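PDB 3NKL: UDP-D-quinovosamine 4-dehydrogenase from Vibrio fischeri, which probably works as an oxidoreductase and lyase of the polysaccharide synthase family, represented here by one Rossmann-like domain of a longer, probably membrane-bound enzyme. Local coordinates for residues K6-A12 with P31-D37; L57-I61 with S87-V93; K82-E86 with D121-R125; E94-P99 with I111-V117. One frame throughout, in Å; residues are numbered along the deposited sequence.

From the N terminus, interaction 1 closes the first loop, pairing strands 5-10 and 29-35, connected by helix 14-25, in a beta-alpha-beta unit. Interaction 2 follows in series and brings helix 57-64 against the end of helix 78-89 and the turn after it; Leu57 and Leu60 also pack on Leu8 and Ile35, which joins helix 57-64 to interaction 1. Interaction 3 opens at Lys82, before interaction 2 has closed, so the two cross, sharing helix 78-89. Within its long loop lies interaction 4, which adds antiparallel strand 115-116 to strand 94-97. Val117 touches Ile85 and Leu122, tying that edge of the sheet to the C-terminal helix.

Interaction 1 of 4, residues K6-A12 with P31-D37; sequences KVLIYGA and PIAFIDD
The carbonyl oxygen Ile35 O is gripped twice by the neighbouring strand: Gly11 N donates to it at 2.7 Å, and Tyr10 CA adds a longer C-H...O contact. Further back, the ladder of parallel strands 5-10 and 29-35 continues with Ile35 N to Ile9 O at 2.8 Å, Ile9 N to Ala33 O and Ile32 N to Val7 O. Where the strands end, side chains take over. Asp36 OD1 accepts Ala12 N at 2.8 Å through its anti lone pair, while Asp36 OD2 accepts a hydrogen bond from Asp38 N, so both oxygens of the carboxylate are engaged. This binds the start of the glycine-rich turn, where Gly11 opens a GxGxxG pattern consistent with a Rossmann nucleotide-binding loop, to the residue just after strand 29-35. Gly11 has a positive phi of 121°, at which a side chain would jam against the preceding carbonyl. Tyr10 turns its CG anti to the backbone N (chi1 -152°), which lays the ring beside Ile35: CG2 of Ile35 stands 3.9 Å from the ring centroid, over one face in a CH-pi contact. At the ring's edge, Tyr10 OH donates to Asp37 OD1 at 2.9 Å, on the syn side and somewhat out of the carboxylate plane; Asp37 OD2 pairs with Lys40 of the second subunit. On the opposite face of the sheet from Tyr10 and Ile35, Ile9 lies alongside Phe34, Ile9 CB 3.8 Å from Phe34 CD2. That face packs on helix 14-25 through Ala20 and Leu23, whereas Leu8 and Ile35 meet Leu57 of helix 57-64.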
# COMPACT_ATOMS: atom_id res chain seq x y z
N LYS B 6 7.18 15.99 16.12
CA LYS B 6 6.90 16.04 14.69
C LYS B 6 7.56 14.88 13.95
O LYS B 6 8.73 14.57 14.16
CB LYS B 6 7.36 17.37 14.12
CG LYS B 6 6.55 18.56 14.69
CD LYS B 6 6.91 19.83 13.98
CE LYS B 6 6.38 21.05 14.72
NZ LYS B 6 7.15 22.27 14.34
N VAL B 7 6.80 14.23 13.08
CA VAL B 7 7.37 13.11 12.30
C VAL B 7 6.97 13.20 10.84
O VAL B 7 5.99 13.87 10.50
CB VAL B 7 6.83 11.75 12.77
CG1 VAL B 7 7.07 11.54 14.27
CG2 VAL B 7 5.35 11.65 12.46
N LEU B 8 7.71 12.50 9.98
CA LEU B 8 7.22 12.18 8.66
C LEU B 8 6.76 10.73 8.68
O LEU B 8 7.31 9.90 9.40
CB LEU B 8 8.30 12.32 7.60
CG LEU B 8 9.00 13.67 7.46
CD1 LEU B 8 10.14 13.56 6.46
CD2 LEU B 8 7.98 14.72 7.01
N ILE B 9 5.76 10.44 7.85
CA ILE B 9 5.33 9.04 7.66
C ILE B 9 5.73 8.62 6.27
O ILE B 9 5.35 9.25 5.28
CB ILE B 9 3.81 8.88 7.80
CG1 ILE B 9 3.38 9.20 9.24
CG2 ILE B 9 3.36 7.46 7.34
CD1 ILE B 9 1.88 9.16 9.46
N TYR B 10 6.55 7.57 6.19
CA TYR B 10 6.99 7.04 4.91
C TYR B 10 5.94 6.01 4.51
O TYR B 10 5.82 4.97 5.16
CB TYR B 10 8.36 6.38 5.06
CG TYR B 10 9.21 6.38 3.81
CD1 TYR B 10 8.82 5.67 2.67
CD2 TYR B 10 10.41 7.09 3.77
CE1 TYR B 10 9.61 5.67 1.53
CE2 TYR B 10 11.20 7.09 2.62
CZ TYR B 10 10.79 6.39 1.52
OH TYR B 10 11.59 6.40 0.40
N GLY B 11 5.20 6.29 3.45
CA GLY B 11 4.17 5.40 2.93
C GLY B 11 2.84 6.15 2.97
O GLY B 11 2.28 6.35 4.04
N ALA B 12 2.35 6.56 1.80
CA ALA B 12 1.08 7.29 1.71
C ALA B 12 -0.04 6.44 1.11
O ALA B 12 -0.92 6.96 0.42
CB ALA B 12 1.26 8.60 0.92
N PRO B 31 2.01 13.96 12.53
CA PRO B 31 2.56 13.75 11.19
C PRO B 31 2.55 15.07 10.41
O PRO B 31 1.50 15.66 10.23
CB PRO B 31 1.60 12.71 10.57
CG PRO B 31 0.33 12.87 11.32
CD PRO B 31 0.65 13.40 12.68
N ILE B 32 3.73 15.52 9.99
CA ILE B 32 3.87 16.78 9.25
C ILE B 32 3.55 16.61 7.78
O ILE B 32 2.95 17.49 7.15
CB ILE B 32 5.32 17.28 9.35
CG1 ILE B 32 5.66 17.61 10.81
CG2 ILE B 32 5.55 18.47 8.45
CD1 ILE B 32 4.71 18.57 11.43
N ALA B 33 3.97 15.49 7.22
CA ALA B 33 3.83 15.21 5.79
C ALA B 33 4.08 13.73 5.60
O ALA B 33 4.60 13.07 6.51
CB ALA B 33 4.85 16.01 5.00
N PHE B 34 3.70 13.22 4.42
CA PHE B 34 4.03 11.87 4.00
C PHE B 34 5.19 11.89 3.03
O PHE B 34 5.37 12.84 2.28
CB PHE B 34 2.84 11.22 3.24
CG PHE B 34 1.65 10.93 4.10
CD1 PHE B 34 0.57 11.81 4.13
CD2 PHE B 34 1.59 9.77 4.85
CE1 PHE B 34 -0.54 11.52 4.90
CE2 PHE B 34 0.48 9.48 5.63
CZ PHE B 34 -0.58 10.35 5.66
N ILE B 35 5.96 10.81 3.02
CA ILE B 35 6.89 10.54 1.94
C ILE B 35 6.37 9.30 1.20
O ILE B 35 5.93 8.34 1.84
CB ILE B 35 8.30 10.25 2.49
CG1 ILE B 35 8.82 11.45 3.28
CG2 ILE B 35 9.27 9.93 1.34
CD1 ILE B 35 9.18 12.64 2.39
N ASP B 36 6.41 9.32 -0.13
CA ASP B 36 6.01 8.14 -0.92
C ASP B 36 6.83 8.03 -2.21
O ASP B 36 7.04 9.04 -2.90
CB ASP B 36 4.52 8.20 -1.25
CG ASP B 36 3.96 6.83 -1.68
OD1 ASP B 36 3.27 6.18 -0.86
OD2 ASP B 36 4.22 6.40 -2.82
N ASP B 37 7.28 6.82 -2.52
CA ASP B 37 8.11 6.56 -3.70
C ASP B 37 7.33 6.77 -5.00
O ASP B 37 7.92 6.85 -6.07
CB ASP B 37 8.63 5.12 -3.69
CG ASP B 37 9.60 4.85 -2.55
OD1 ASP B 37 10.36 5.77 -2.17
OD2 ASP B 37 9.62 3.71 -2.02

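Interaction 2 of 4, residues L57-I61 with S87-V93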
# COMPACT_ATOMS: atom_id res chain seq x y z
N LEU B 57 13.14 14.47 1.44
CA LEU B 57 13.43 14.07 2.83
C LEU B 57 14.31 15.08 3.57
O LEU B 57 13.98 15.55 4.66
CB LEU B 57 14.12 12.70 2.86
CG LEU B 57 13.20 11.48 2.92
CD1 LEU B 57 14.03 10.24 2.66
CD2 LEU B 57 12.50 11.39 4.27
N GLU B 58 15.45 15.40 2.98
CA GLU B 58 16.39 16.30 3.65
C GLU B 58 15.77 17.65 3.97
O GLU B 58 15.88 18.14 5.09
CB GLU B 58 17.66 16.48 2.82
CG GLU B 58 18.58 15.28 2.93
CD GLU B 58 19.32 14.98 1.65
OE1 GLU B 58 19.16 13.86 1.11
OE2 GLU B 58 20.07 15.86 1.18
N ARG B 59 15.10 18.24 2.99
CA ARG B 59 14.57 19.57 3.19
C ARG B 59 13.42 19.62 4.19
O ARG B 59 13.25 20.60 4.89
CB ARG B 59 14.19 20.23 1.85
CG ARG B 59 12.97 19.67 1.16
CD ARG B 59 12.84 20.24 -0.27
NE ARG B 59 13.77 19.59 -1.20
CZ ARG B 59 13.79 19.79 -2.52
NH1 ARG B 59 12.94 20.64 -3.08
NH2 ARG B 59 14.67 19.13 -3.27
N LEU B 60 12.62 18.55 4.25
CA LEU B 60 11.50 18.50 5.20
C LEU B 60 12.01 18.26 6.61
O LEU B 60 11.52 18.86 7.57
CB LEU B 60 10.52 17.38 4.80
CG LEU B 60 9.68 17.63 3.54
CD1 LEU B 60 8.98 16.33 3.10
CD2 LEU B 60 8.66 18.75 3.78
N ILE B 61 12.99 17.38 6.75
CA ILE B 61 13.56 17.09 8.06
C ILE B 61 14.15 18.37 8.65
O ILE B 61 13.90 18.72 9.79
CB ILE B 61 14.63 15.99 7.97
CG1 ILE B 61 13.95 14.62 7.84
CG2 ILE B 61 15.56 16.05 9.18
CD1 ILE B 61 14.95 13.50 7.52
N SER B 87 18.51 4.74 3.80
CA SER B 87 18.39 6.12 3.32
C SER B 87 18.06 7.07 4.47
O SER B 87 18.56 8.19 4.54
CB SER B 87 17.37 6.23 2.18
OG SER B 87 16.02 6.34 2.65
N LEU B 88 17.22 6.61 5.40
CA LEU B 88 16.87 7.43 6.56
C LEU B 88 17.96 7.47 7.63
O LEU B 88 18.20 8.51 8.27
CB LEU B 88 15.55 6.92 7.18
CG LEU B 88 14.36 6.99 6.21
CD1 LEU B 88 13.20 6.16 6.75
CD2 LEU B 88 13.93 8.46 6.04
N ALA B 89 18.61 6.34 7.84
CA ALA B 89 19.69 6.29 8.82
C ALA B 89 20.71 7.37 8.58
O ALA B 89 21.21 7.98 9.53
CB ALA B 89 20.38 4.93 8.80
N LYS B 90 21.07 7.56 7.31
CA LYS B 90 22.11 8.49 6.95
C LYS B 90 21.66 9.94 7.05
O LYS B 90 22.44 10.85 6.78
CB LYS B 90 22.64 8.20 5.54
CG LYS B 90 23.23 6.80 5.40
CD LYS B 90 23.45 6.42 3.92
CE LYS B 90 24.08 5.04 3.80
NZ LYS B 90 24.02 4.54 2.39
N LEU B 91 20.40 10.16 7.43
CA LEU B 91 19.92 11.52 7.65
C LEU B 91 19.78 11.80 9.15
O LEU B 91 19.19 12.80 9.55
CB LEU B 91 18.57 11.74 6.97
CG LEU B 91 18.60 11.61 5.44
CD1 LEU B 91 17.20 11.76 4.88
CD2 LEU B 91 19.52 12.69 4.90
N HIS B 92 20.31 10.90 9.97
CA HIS B 92 20.34 11.07 11.42
C HIS B 92 18.94 11.29 11.98
O HIS B 92 18.71 12.23 12.74
CB HIS B 92 21.27 12.24 11.83
CG HIS B 92 22.73 11.91 11.76
ND1 HIS B 92 23.72 12.85 11.93
CD2 HIS B 92 23.37 10.73 11.53
CE1 HIS B 92 24.90 12.27 11.82
NE2 HIS B 92 24.72 10.98 11.58
N VAL B 93 18.01 10.42 11.60
CA VAL B 93 16.73 10.35 12.28
C VAL B 93 16.63 8.96 12.89
O VAL B 93 17.34 8.06 12.50
CB VAL B 93 15.57 10.59 11.33
CG1 VAL B 93 15.68 12.01 10.76
CG2 VAL B 93 15.56 9.54 10.17
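Leu57, Leu88 and Leu91 join two helices that lie on the same face of the Rossmann-type sheet, helix 57-64 and the C-terminal end of helix 78-89. The contact is mainly apolar, with no hydrogen bond between the segments. Its buried, many-sided part faces the sheet. Leu57 CD2 meets Leu88 CD2 at 3.7 Å, the two side chains crossing at about a right angle, and behind them Leu88 rests on Val69 and Leu71 of strand 68-71. Leu91 comes in from the type I turn Ala89-His92 that finishes helix 78-89; its CG is anti to the carbonyl carbon (chi1 -63°), which turns the methyls toward the first helix, and CD1 reaches Leu57 CB at 3.8 Å. The other methyl, CD2, belongs to the solvent-side margin, which is close at a single point, 3.4 Å from Leu91 CD2 to Glu58 CG, and thin otherwise. Glu58 is an exposed residue, and across this contact its carboxylate comes no nearer than about 4.0 Å, from OE1 to Leu91 CD2. Ser87 likewise stays at the margin: its OG is 4.4 Å from Leu57 CD1 and bonds instead to Ile84 O within its own helix. After the turn the chain leads on into strand 94-97, with the buried Val93 directed at the first helix. There Ile61 CD1 touches two methyls, Val93 CG1 at 3.6 Å and Leu91 CD1 at 3.9 Å.

Interaction 3 of 4, residues K82-E86 with D121-R125; sequences KVIIE and DLLGR
With CG anti to the carbonyl carbon (chi1 -64°) and the chain extended beyond it, Glu86 reaches across to the last turn of helix 119-123, passing Asp121 O and ending beside Gly124. Ile85 has the same first torsion for CG1, which leaves CG2 anti to the backbone N and sets that methyl on the backbone of the other helix, 3.6 Å from Asp121 O and 3.7 Å from Leu122 CA. Ile85 is the buried residue of an otherwise surface contact, resting also on Leu71 and Val117. The short C-terminal helix thus lies against helix 78-89, one of the helices covering a face of the Rossmann-type sheet. At its end Gly124 leaves the helix with positive phi, and its bare CA allows Glu86 OE2 to approach to 3.6 Å. Two waters then link acceptors that could not bond directly: one donates to Glu86 OE2 at 2.6 Å and to Asp121 O at 2.7 Å, the other to Glu86 OE1 and, at 3.2 Å, to Leu123 O. Lys82, its chain extended, crosses Asp121 at a slant and offers mainly carbon, CE nearest to OD2; NZ stays 4.5 Å from Asp121 OD2, beyond salt-bridge distance.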
# COMPACT_ATOMS: atom_id res chain seq x y z
N LYS B 82 14.78 -2.20 3.37
CA LYS B 82 16.15 -1.89 3.85
C LYS B 82 16.76 -0.72 3.11
O LYS B 82 17.47 0.11 3.70
CB LYS B 82 17.05 -3.13 3.78
CG LYS B 82 16.70 -4.17 4.85
CD LYS B 82 17.42 -5.52 4.60
CE LYS B 82 16.84 -6.63 5.47
NZ LYS B 82 17.29 -8.00 5.07
N VAL B 83 16.48 -0.62 1.81
CA VAL B 83 16.90 0.55 1.04
C VAL B 83 16.36 1.81 1.70
O VAL B 83 17.09 2.78 1.94
CB VAL B 83 16.38 0.47 -0.40
CG1 VAL B 83 16.49 1.83 -1.07
CG2 VAL B 83 17.15 -0.59 -1.18
N ILE B 84 15.07 1.79 2.00
CA ILE B 84 14.42 2.91 2.67
C ILE B 84 15.05 3.21 4.04
O ILE B 84 15.38 4.36 4.36
CB ILE B 84 12.91 2.65 2.81
CG1 ILE B 84 12.23 2.70 1.42
CG2 ILE B 84 12.28 3.64 3.82
CD1 ILE B 84 10.77 2.28 1.46
N ILE B 85 15.26 2.17 4.83
CA ILE B 85 15.76 2.36 6.20
C ILE B 85 17.15 2.95 6.16
O ILE B 85 17.46 3.87 6.91
CB ILE B 85 15.79 1.03 6.99
CG1 ILE B 85 14.37 0.58 7.36
CG2 ILE B 85 16.63 1.20 8.27
CD1 ILE B 85 14.27 -0.93 7.72
N GLU B 86 18.00 2.43 5.28
CA GLU B 86 19.36 2.95 5.21
C GLU B 86 19.40 4.40 4.72
O GLU B 86 20.22 5.20 5.19
CB GLU B 86 20.25 2.04 4.35
CG GLU B 86 20.40 0.65 4.97
CD GLU B 86 21.38 -0.26 4.25
OE1 GLU B 86 22.51 0.19 3.92
OE2 GLU B 86 21.04 -1.43 4.02
N ASP B 121 19.50 -3.62 10.50
CA ASP B 121 18.84 -3.00 9.35
C ASP B 121 19.24 -1.54 9.23
O ASP B 121 19.48 -1.04 8.13
CB ASP B 121 17.33 -3.10 9.46
CG ASP B 121 16.81 -4.48 9.08
OD1 ASP B 121 15.58 -4.72 9.18
OD2 ASP B 121 17.64 -5.33 8.69
N LEU B 122 19.30 -0.85 10.37
CA LEU B 122 19.66 0.57 10.37
C LEU B 122 21.01 0.80 9.71
O LEU B 122 21.21 1.78 8.99
CB LEU B 122 19.75 1.07 11.82
CG LEU B 122 19.73 2.58 12.05
CD1 LEU B 122 18.36 3.19 11.66
CD2 LEU B 122 20.02 2.84 13.52
N LEU B 123 21.97 -0.07 10.02
CA LEU B 123 23.35 0.16 9.64
C LEU B 123 23.75 -0.64 8.40
O LEU B 123 24.82 -0.44 7.83
CB LEU B 123 24.31 -0.15 10.81
CG LEU B 123 24.09 0.67 12.10
CD1 LEU B 123 25.16 0.34 13.13
CD2 LEU B 123 24.09 2.17 11.82
N GLY B 124 22.88 -1.55 7.97
CA GLY B 124 23.18 -2.37 6.82
C GLY B 124 24.37 -3.23 7.15
O GLY B 124 25.41 -3.16 6.48
N ARG B 125 24.22 -4.03 8.20
CA ARG B 125 25.26 -4.96 8.65
C ARG B 125 25.24 -6.26 7.86
O ARG B 125 26.25 -6.98 7.78
CB ARG B 125 25.08 -5.25 10.15
CG ARG B 125 25.41 -4.08 11.07
CD ARG B 125 25.14 -4.46 12.51
NE ARG B 125 25.84 -3.60 13.46
CZ ARG B 125 25.80 -3.76 14.78
NH1 ARG B 125 25.07 -4.74 15.30
NH2 ARG B 125 26.47 -2.94 15.58
O HOH W 1 19.57 -2.49 5.89
O HOH W 2 24.25 1.58 5.45

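Interaction 4 of 4, residues E94-P99 with I111-V117; sequences EVLTIP and IGQLKEV
Ile98, just after strand 94-97, packs on Ile111 and Leu114: its CB sits 3.5 Å from Ile111 O, and CG2 presses closer to the same carbonyl oxygen, at 3.3 Å, while also meeting Leu114 CD2 at 3.9 Å. Because CG1 lies between the backbone N and the carbonyl carbon (chi1 71°), the chain runs alongside Ile111 in the same direction, and its tip CD1 packs on Ile111 CG2 at 4.0 Å. Ala15 and Leu19 of helix 14-25 cover this side chain as well. The backbones beside it form an antiparallel pair that extends the parallel core of the Rossmann-type sheet with a short edge strand, 115-116. Thr97 and Lys115 are the hydrogen-bonded pair, Thr97 N donating to Lys115 O at 2.8 Å and Lys115 N returning a bond to Thr97 O; two residues further, Val117 N bonds to Val95 O. Leu96 and Glu116 make the adjoining non-hydrogen-bonded pair, their side chains side by side with Leu96 CD2 3.5 Å from Glu116 CG. Beyond the sheet bonds, Thr97 OG1 donates to Ile98 O and is also bonded to Lys81 NZ, so the hydroxyl takes part in two hydrogen bonds. At the far end Glu94 OE1 and Glu116 OE1 come within 3.4 Å, their carboxylate planes 49° apart. Because Glu116 is modelled in two conformers this approach is tentative; in the one described a water donates to both oxygens, which would probably ease the repulsion between them.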
# COMPACT_ATOMS: atom_id res chain seq x y z
N GLU B 94 15.76 8.83 13.88
CA GLU B 94 15.41 7.55 14.45
C GLU B 94 14.33 6.98 13.52
O GLU B 94 13.54 7.73 12.93
CB GLU B 94 14.80 7.82 15.82
CG GLU B 94 14.23 6.63 16.49
CD GLU B 94 13.78 6.94 17.90
OE1 GLU B 94 14.03 6.09 18.78
OE2 GLU B 94 13.20 8.02 18.13
N VAL B 95 14.31 5.66 13.37
CA VAL B 95 13.35 5.06 12.42
C VAL B 95 12.51 4.02 13.15
O VAL B 95 13.06 3.09 13.76
CB VAL B 95 14.07 4.43 11.21
CG1 VAL B 95 13.06 3.79 10.26
CG2 VAL B 95 14.90 5.48 10.46
N LEU B 96 11.18 4.18 13.11
CA LEU B 96 10.26 3.24 13.75
C LEU B 96 9.37 2.70 12.66
O LEU B 96 9.18 3.34 11.64
CB LEU B 96 9.38 3.91 14.79
CG LEU B 96 10.06 4.86 15.78
CD1 LEU B 96 9.02 5.47 16.74
CD2 LEU B 96 11.09 4.08 16.54
N THR B 97 8.81 1.51 12.89
CA THR B 97 7.97 0.87 11.86
C THR B 97 6.70 0.28 12.44
O THR B 97 6.69 -0.23 13.58
CB THR B 97 8.74 -0.26 11.10
OG1 THR B 97 7.87 -0.86 10.12
CG2 THR B 97 9.22 -1.34 12.06
N ILE B 98 5.62 0.30 11.66
CA ILE B 98 4.41 -0.43 12.04
C ILE B 98 4.69 -1.92 11.81
O ILE B 98 5.71 -2.28 11.21
CB ILE B 98 3.20 0.04 11.21
CG1 ILE B 98 3.30 -0.42 9.75
CG2 ILE B 98 3.06 1.59 11.29
CD1 ILE B 98 2.00 -0.10 8.96
N PRO B 99 3.77 -2.81 12.26
CA PRO B 99 3.97 -4.25 12.07
C PRO B 99 4.10 -4.72 10.62
O PRO B 99 3.75 -4.00 9.70
CB PRO B 99 2.69 -4.87 12.69
CG PRO B 99 2.30 -3.85 13.75
CD PRO B 99 2.58 -2.51 13.08
N ILE B 111 -1.80 -1.38 13.78
CA ILE B 111 -0.96 -0.47 13.01
C ILE B 111 -0.26 0.55 13.91
O ILE B 111 0.82 1.05 13.59
CB ILE B 111 -1.79 0.24 11.90
CG1 ILE B 111 -2.22 -0.78 10.85
CG2 ILE B 111 -0.98 1.30 11.18
CD1 ILE B 111 -3.01 -0.16 9.72
N GLY B 112 -0.87 0.85 15.05
CA GLY B 112 -0.30 1.85 15.94
C GLY B 112 0.89 1.35 16.74
O GLY B 112 1.52 2.14 17.43
N GLN B 113 1.20 0.05 16.70
CA GLN B 113 2.35 -0.45 17.46
C GLN B 113 3.62 -0.13 16.68
O GLN B 113 3.86 -0.67 15.59
CB GLN B 113 2.24 -1.96 17.71
CG GLN B 113 1.07 -2.36 18.62
CD GLN B 113 1.00 -3.87 18.87
OE1 GLN B 113 0.04 -4.54 18.49
NE2 GLN B 113 2.03 -4.40 19.54
N LEU B 114 4.44 0.76 17.22
CA LEU B 114 5.62 1.24 16.50
C LEU B 114 6.87 0.66 17.13
O LEU B 114 7.11 0.87 18.32
CB LEU B 114 5.68 2.77 16.59
CG LEU B 114 4.57 3.52 15.83
CD1 LEU B 114 4.62 5.01 16.17
CD2 LEU B 114 4.72 3.30 14.32
N LYS B 115 7.66 -0.07 16.34
CA LYS B 115 8.88 -0.69 16.84
C LYS B 115 10.12 -0.03 16.24
O LYS B 115 10.13 0.29 15.05
CB LYS B 115 8.86 -2.16 16.43
CG LYS B 115 10.05 -2.97 16.90
CD LYS B 115 9.72 -4.44 16.63
CE LYS B 115 10.81 -5.11 15.86
NZ LYS B 115 11.89 -5.49 16.80
N GLU B 116 11.16 0.15 17.04
CA GLU B 116 12.43 0.67 16.52
C GLU B 116 13.01 -0.34 15.53
O GLU B 116 13.01 -1.54 15.81
CB GLU B 116 13.40 0.98 17.67
CG GLU B 116 12.81 1.95 18.70
CD GLU B 116 13.71 2.26 19.90
OE1 GLU B 116 13.42 3.26 20.60
OE2 GLU B 116 14.68 1.51 20.17
N VAL B 117 13.48 0.10 14.35
CA VAL B 117 14.07 -0.86 13.41
C VAL B 117 15.35 -1.48 14.00
O VAL B 117 15.99 -0.87 14.86
CB VAL B 117 14.35 -0.26 12.02
CG1 VAL B 117 13.05 0.27 11.41
CG2 VAL B 117 15.42 0.82 12.10
O HOH W 3 11.99 5.70 20.43